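Local coordinates for protein CalS13 (Micromonospora echinospora, PDB 4ZAS) that probably transfers an amino group to a nucleotide-linked keto sugar with the help of pyridoxal phosphate, and binds dTDP-4-keto-6-deoxyglucose, at residues 164-169 with 321-327; 311-315 with 328-333. All blocks are in the same frame, centred on the assembly; numbering follows the deposited sequence.

Interaction 1: 164-169 with 321-327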
loop_
_atom_site.group_PDB
_atom_site.type_symbol
_atom_site.label_atom_id
_atom_site.label_comp_id
_atom_site.label_asym_id
_atom_site.label_seq_id
_atom_site.Cartn_x
_atom_site.Cartn_y
_atom_site.Cartn_z
ATOM N N LEU A 164 23.051 -1.334 1.104
ATOM C CA LEU A 164 23.576 -1.958 -0.118
ATOM C C LEU A 164 23.653 -3.476 -0.040
ATOM O O LEU A 164 24.218 -4.112 -0.920
ATOM C CB LEU A 164 24.949 -1.386 -0.444
ATOM C CG LEU A 164 24.887 0.134 -0.544
ATOM C CD1 LEU A 164 26.262 0.702 -0.742
ATOM C CD2 LEU A 164 23.943 0.558 -1.675
ATOM N N GLY A 165 23.059 -4.060 0.993
ATOM C CA GLY A 165 23.136 -5.498 1.187
ATOM C C GLY A 165 24.378 -5.948 1.939
ATOM O O GLY A 165 24.732 -7.135 1.924
ATOM N N TYR A 166 25.057 -5.008 2.592
ATOM C CA TYR A 166 26.162 -5.361 3.475
ATOM C C TYR A 166 25.594 -5.567 4.869
ATOM O O TYR A 166 25.072 -4.637 5.476
ATOM C CB TYR A 166 27.289 -4.291 3.484
ATOM C CG TYR A 166 28.471 -4.697 4.340
ATOM C CD1 TYR A 166 29.535 -5.428 3.808
ATOM C CD2 TYR A 166 28.513 -4.386 5.693
ATOM C CE1 TYR A 166 30.627 -5.818 4.602
ATOM C CE2 TYR A 166 29.599 -4.769 6.493
ATOM C CZ TYR A 166 30.651 -5.486 5.944
ATOM O OH TYR A 166 31.711 -5.867 6.744
ATOM N N PRO A 167 25.672 -6.793 5.365
ATOM C CA PRO A 167 25.050 -7.139 6.649
ATOM C C PRO A 167 25.590 -6.412 7.878
ATOM O O PRO A 167 26.791 -6.401 8.141
ATOM C CB PRO A 167 25.328 -8.636 6.778
ATOM C CG PRO A 167 25.491 -9.108 5.353
ATOM C CD PRO A 167 26.190 -7.971 4.651
ATOM N N VAL A 168 24.674 -5.833 8.644
ATOM C CA VAL A 168 24.967 -5.384 10.002
ATOM C C VAL A 168 25.536 -6.545 10.828
ATOM O O VAL A 168 25.180 -7.706 10.600
ATOM C CB VAL A 168 23.692 -4.820 10.636
ATOM C CG1 VAL A 168 23.892 -4.510 12.115
ATOM C CG2 VAL A 168 23.242 -3.582 9.858
ATOM N N ASP A 169 26.445 -6.263 11.756
ATOM C CA ASP A 169 26.914 -7.312 12.657
ATOM C C ASP A 169 25.794 -7.696 13.607
ATOM O O ASP A 169 25.656 -7.097 14.663
ATOM C CB ASP A 169 28.122 -6.860 13.471
ATOM C CG ASP A 169 28.793 -8.012 14.184
ATOM O OD1 ASP A 169 28.186 -8.578 15.117
ATOM O OD2 ASP A 169 29.940 -8.344 13.817
ATOM N N ARG A 321 30.725 -12.753 6.455
ATOM C CA ARG A 321 29.465 -12.409 5.797
ATOM C C ARG A 321 29.698 -12.251 4.314
ATOM O O ARG A 321 30.803 -11.990 3.885
ATOM C CB ARG A 321 28.850 -11.129 6.372
ATOM C CG ARG A 321 29.555 -9.848 5.983
ATOM C CD ARG A 321 29.276 -8.764 7.000
ATOM N NE ARG A 321 29.895 -9.125 8.268
ATOM C CZ ARG A 321 29.907 -8.350 9.344
ATOM N NH1 ARG A 321 29.320 -7.170 9.292
ATOM N NH2 ARG A 321 30.517 -8.747 10.464
ATOM N N GLU A 322 28.641 -12.426 3.538
ATOM C CA GLU A 322 28.710 -12.355 2.087
ATOM C C GLU A 322 27.722 -11.327 1.557
ATOM O O GLU A 322 26.544 -11.625 1.375
ATOM C CB GLU A 322 28.430 -13.722 1.486
ATOM C CG GLU A 322 29.401 -14.141 0.425
ATOM C CD GLU A 322 29.135 -15.554 -0.027
ATOM O OE1 GLU A 322 28.295 -16.232 0.611
ATOM O OE2 GLU A 322 29.744 -15.975 -1.029
ATOM N N PRO A 323 28.200 -10.101 1.330
ATOM C CA PRO A 323 27.379 -8.965 0.904
ATOM C C PRO A 323 26.720 -9.172 -0.449
ATOM O O PRO A 323 27.193 -9.979 -1.251
ATOM C CB PRO A 323 28.379 -7.813 0.847
ATOM C CG PRO A 323 29.469 -8.220 1.744
ATOM C CD PRO A 323 29.583 -9.698 1.629
ATOM N N ALA A 324 25.631 -8.441 -0.687
ATOM C CA ALA A 324 24.862 -8.572 -1.924
ATOM C C ALA A 324 25.280 -7.548 -2.958
ATOM O O ALA A 324 24.985 -7.715 -4.138
ATOM C CB ALA A 324 23.357 -8.446 -1.647
ATOM N N PHE A 325 25.911 -6.468 -2.505
ATOM C CA PHE A 325 26.410 -5.422 -3.394
ATOM C C PHE A 325 25.381 -4.960 -4.424
ATOM O O PHE A 325 25.622 -5.046 -5.624
ATOM C CB PHE A 325 27.676 -5.898 -4.109
ATOM C CG PHE A 325 28.860 -6.068 -3.193
ATOM C CD1 PHE A 325 29.549 -4.961 -2.730
ATOM C CD2 PHE A 325 29.289 -7.326 -2.813
ATOM C CE1 PHE A 325 30.633 -5.105 -1.901
ATOM C CE2 PHE A 325 30.371 -7.478 -1.981
ATOM C CZ PHE A 325 31.047 -6.366 -1.526
ATOM N N TRP A 326 24.237 -4.476 -3.950
ATOM C CA TRP A 326 23.183 -3.960 -4.825
ATOM C C TRP A 326 23.701 -2.791 -5.653
ATOM O O TRP A 326 23.337 -2.619 -6.826
ATOM C CB TRP A 326 21.971 -3.520 -4.006
ATOM C CG TRP A 326 20.807 -3.125 -4.848
ATOM C CD1 TRP A 326 20.238 -3.856 -5.855
ATOM C CD2 TRP A 326 20.058 -1.909 -4.761
ATOM N NE1 TRP A 326 19.176 -3.172 -6.389
ATOM C CE2 TRP A 326 19.043 -1.973 -5.734
ATOM C CE3 TRP A 326 20.138 -0.780 -3.949
ATOM C CZ2 TRP A 326 18.125 -0.946 -5.923
ATOM C CZ3 TRP A 326 19.214 0.245 -4.137
ATOM C CH2 TRP A 326 18.229 0.153 -5.114
ATOM N N MET A 327 24.489 -1.951 -4.983
ATOM C CA MET A 327 25.299 -0.925 -5.615
ATOM C C MET A 327 26.678 -1.020 -4.978
ATOM O O MET A 327 26.831 -1.672 -3.964
ATOM C CB MET A 327 24.676 0.460 -5.425
ATOM C CG MET A 327 23.375 0.634 -6.176
ATOM S SD MET A 327 22.562 2.222 -5.909
ATOM C CE MET A 327 22.154 2.094 -4.192
HETATM O O HOH W 1 26.728 -5.076 -0.250
#
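Loop 164-169 and segment 321-327 pack as two roughly antiparallel stretches, with Arg321 folded over Tyr166 and Pro167 at one end and Leu164 against Met327 at the other. The loop joins strand 155-161 to helix 170-180, so the contact ties the loop after an inner strand of the large sheet to the part of the chain that begins with strand 321-322. The backbones are joined by two bonds: Trp326 N donates to Leu164 O at 3.1 Å, and Ala324 N to Gly165 O. A water accepts from Phe325 N and donates to Leu164 O.

Arg321 places CG between its backbone N and carbonyl carbon (chi1 73°), and a nearly extended chi2 brings CD over the face of the Tyr166 ring, 4.1 Å from its centroid; the bend at chi3 then swings the guanidinium toward Pro167 O. Pro323 CG lies 3.5 Å from CD1 of the same ring, whose hydroxyl bonds to Glu316. Further out, Arg321 NH1 makes a weak bond to Pro167 O (2.9 Å), and NH2 a salt bridge to Asp169 OD2 (3.4 Å), its hydrogen bond weak. Replacing Arg321 by alanine would probably uncover that ring face and take this donor from Pro167 O and the cationic partner from Asp169 OD2. Because Asp169 OD1 also caps Arg172 N, the carboxylate couples the arginine to the start of helix 170-180.

Interaction 2: 311-315 with 328-333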
loop_
_atom_site.group_PDB
_atom_site.type_symbol
_atom_site.label_atom_id
_atom_site.label_comp_id
_atom_site.label_asym_id
_atom_site.label_seq_id
_atom_site.Cartn_x
_atom_site.Cartn_y
_atom_site.Cartn_z
ATOM N N GLY A 311 42.139 9.238 -2.822
ATOM C CA GLY A 311 40.857 9.917 -2.832
ATOM C C GLY A 311 39.659 8.992 -2.895
ATOM O O GLY A 311 38.515 9.436 -2.984
ATOM N N VAL A 312 39.930 7.694 -2.880
ATOM C CA VAL A 312 38.885 6.682 -2.943
ATOM C C VAL A 312 39.015 5.771 -1.739
ATOM O O VAL A 312 40.011 5.065 -1.607
ATOM C CB VAL A 312 38.954 5.872 -4.247
ATOM C CG1 VAL A 312 38.031 4.684 -4.163
ATOM C CG2 VAL A 312 38.615 6.742 -5.422
ATOM N N GLU A 313 38.064 5.850 -0.819
ATOM C CA GLU A 313 38.081 4.962 0.333
ATOM C C GLU A 313 36.962 3.960 0.198
ATOM O O GLU A 313 35.815 4.344 -0.033
ATOM C CB GLU A 313 37.953 5.741 1.645
ATOM C CG GLU A 313 39.035 6.799 1.804
ATOM C CD GLU A 313 39.149 7.347 3.214
ATOM O OE1 GLU A 313 38.423 6.866 4.117
ATOM O OE2 GLU A 313 39.966 8.277 3.399
ATOM N N GLN A 314 37.282 2.681 0.356
ATOM C CA GLN A 314 36.277 1.632 0.205
ATOM C C GLN A 314 35.670 1.332 1.574
ATOM O O GLN A 314 36.180 1.794 2.602
ATOM C CB GLN A 314 36.893 0.366 -0.400
ATOM C CG GLN A 314 37.583 0.582 -1.751
ATOM C CD GLN A 314 38.123 -0.704 -2.365
ATOM O OE1 GLN A 314 37.710 -1.805 -2.014
ATOM N NE2 GLN A 314 39.085 -0.565 -3.247
ATOM N N THR A 315 34.595 0.553 1.567
ATOM C CA THR A 315 33.860 0.146 2.759
ATOM C C THR A 315 34.511 -1.089 3.379
ATOM O O THR A 315 35.183 -1.852 2.684
ATOM C CB THR A 315 32.375 -0.150 2.410
ATOM O OG1 THR A 315 31.662 1.084 2.265
ATOM C CG2 THR A 315 31.684 -0.985 3.492
ATOM N N TYR A 328 27.691 -0.405 -5.573
ATOM C CA TYR A 328 29.023 -0.426 -4.976
ATOM C C TYR A 328 29.342 0.944 -4.358
ATOM O O TYR A 328 29.304 1.964 -5.057
ATOM C CB TYR A 328 30.081 -0.806 -6.017
ATOM C CG TYR A 328 31.440 -1.079 -5.421
ATOM C CD1 TYR A 328 32.339 -0.053 -5.203
ATOM C CD2 TYR A 328 31.808 -2.361 -5.055
ATOM C CE1 TYR A 328 33.572 -0.293 -4.649
ATOM C CE2 TYR A 328 33.038 -2.614 -4.493
ATOM C CZ TYR A 328 33.922 -1.582 -4.293
ATOM O OH TYR A 328 35.161 -1.845 -3.746
ATOM N N PRO A 329 29.633 0.971 -3.045
ATOM C CA PRO A 329 29.930 2.176 -2.263
ATOM C C PRO A 329 31.399 2.621 -2.339
ATOM O O PRO A 329 32.293 1.771 -2.382
ATOM C CB PRO A 329 29.595 1.749 -0.836
ATOM C CG PRO A 329 29.928 0.326 -0.814
ATOM C CD PRO A 329 29.601 -0.222 -2.185
ATOM N N LEU A 330 31.622 3.938 -2.373
ATOM C CA LEU A 330 32.936 4.539 -2.209
ATOM C C LEU A 330 32.801 5.785 -1.335
ATOM O O LEU A 330 31.740 6.405 -1.304
ATOM C CB LEU A 330 33.550 4.931 -3.554
ATOM C CG LEU A 330 33.977 3.827 -4.513
ATOM C CD1 LEU A 330 34.583 4.450 -5.775
ATOM C CD2 LEU A 330 34.940 2.861 -3.827
ATOM N N LYS A 331 33.854 6.153 -0.614
ATOM C CA LYS A 331 33.880 7.481 -0.012
ATOM C C LYS A 331 34.978 8.301 -0.688
ATOM O O LYS A 331 36.156 7.951 -0.609
ATOM C CB LYS A 331 34.079 7.397 1.495
ATOM C CG LYS A 331 32.960 6.657 2.191
ATOM C CD LYS A 331 33.292 6.397 3.630
ATOM C CE LYS A 331 34.332 5.285 3.747
ATOM N NZ LYS A 331 34.829 5.124 5.145
ATOM N N VAL A 332 34.592 9.387 -1.352
ATOM C CA VAL A 332 35.518 10.119 -2.213
ATOM C C VAL A 332 35.662 11.584 -1.833
ATOM O O VAL A 332 34.698 12.218 -1.415
ATOM C CB VAL A 332 35.071 10.030 -3.691
ATOM C CG1 VAL A 332 34.987 8.592 -4.120
ATOM C CG2 VAL A 332 33.712 10.686 -3.898
ATOM N N ARG A 333 36.872 12.118 -1.969
ATOM C CA ARG A 333 37.099 13.560 -1.898
ATOM C C ARG A 333 36.420 14.212 -3.103
ATOM O O ARG A 333 36.335 13.596 -4.165
ATOM C CB ARG A 333 38.600 13.892 -1.878
ATOM C CG ARG A 333 39.320 13.546 -3.186
ATOM C CD ARG A 333 40.702 14.212 -3.404
ATOM N NE ARG A 333 41.182 13.828 -4.732
ATOM C CZ ARG A 333 40.828 14.450 -5.865
ATOM N NH1 ARG A 333 40.021 15.508 -5.838
ATOM N NH2 ARG A 333 41.285 14.019 -7.036
HETATM O O HOH W 2 33.579 -0.491 -0.870
#
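The Tyr328 ring meets segment 311-315 through its edge: Gln314 OE1 lies near the ring plane, 3.1 Å from Tyr328 OH, with the amide turned 67° from the ring. Leu330 CD2 sits at the edge too, in plane. The hydroxyl bonds to Asp303, and the ring makes an edge-to-face pair with Tyr302. At the far end the Arg333 guanidinium has Gly311 CA obliquely beside it, while its cation-pi partner is Trp404.

Between these flat groups runs a short antiparallel ladder. Glu313 and Lys331 form the hydrogen-bonded pair, Glu313 N giving to Lys331 O at 2.8 Å and Lys331 N to Glu313 O at 2.7 Å. Val312 and Val332 follow as the non-hydrogen-bonded pair, and beyond them Arg333 N reaches Gly311 O in a weak bond of 3.3 Å. Where the strands part, a water bridges Thr315 N and Pro329 O, and the Thr315 side chain crosses the proline ring at about a right angle, OG1 3.6 Å from CG.

The two faces differ in chemistry. Val312 carries CG1 opposite its backbone N (chi1 170°), which sets that methyl 3.6 Å from Leu330 CD2; helix 390-401 covers this apolar side through Ile400. On the Glu313 and Lys331 face, OE1 and NZ stand 4.1 Å apart, beyond a salt bridge; each has a stronger partner elsewhere: Glu313 pairs with Arg378, and Lys331 bends to donate to Pro137 O. The ladder thus separates an apolar side from a charged one, and Glu313, lying near two cations, is likely to be stabilised as a carboxylate.

Overall arrangement
The two contacts interleave along the chain: segments 311-315 and 321-327 follow one another, and Met327 of interaction 1 runs into Tyr328 of interaction 2. Their centres are 16 Å apart, yet they touch where Leu164 CD1 packs 3.5 Å from Pro329 CB, so the loop of the first leans on the start of strand 328-332. The pocket lies closer to interaction 1. The Trp326 side chain comes within about 4 Å of the bound dTDP-4-keto-6-deoxyglucose and bonds to Ile221 O, next to the predicted cofactor lysine, Lys222, whereas Pro329 of interaction 2 has its side chain about 13 Å away. Interaction 2 is structural packing, joined through the chain to Trp326 beside the sugar site.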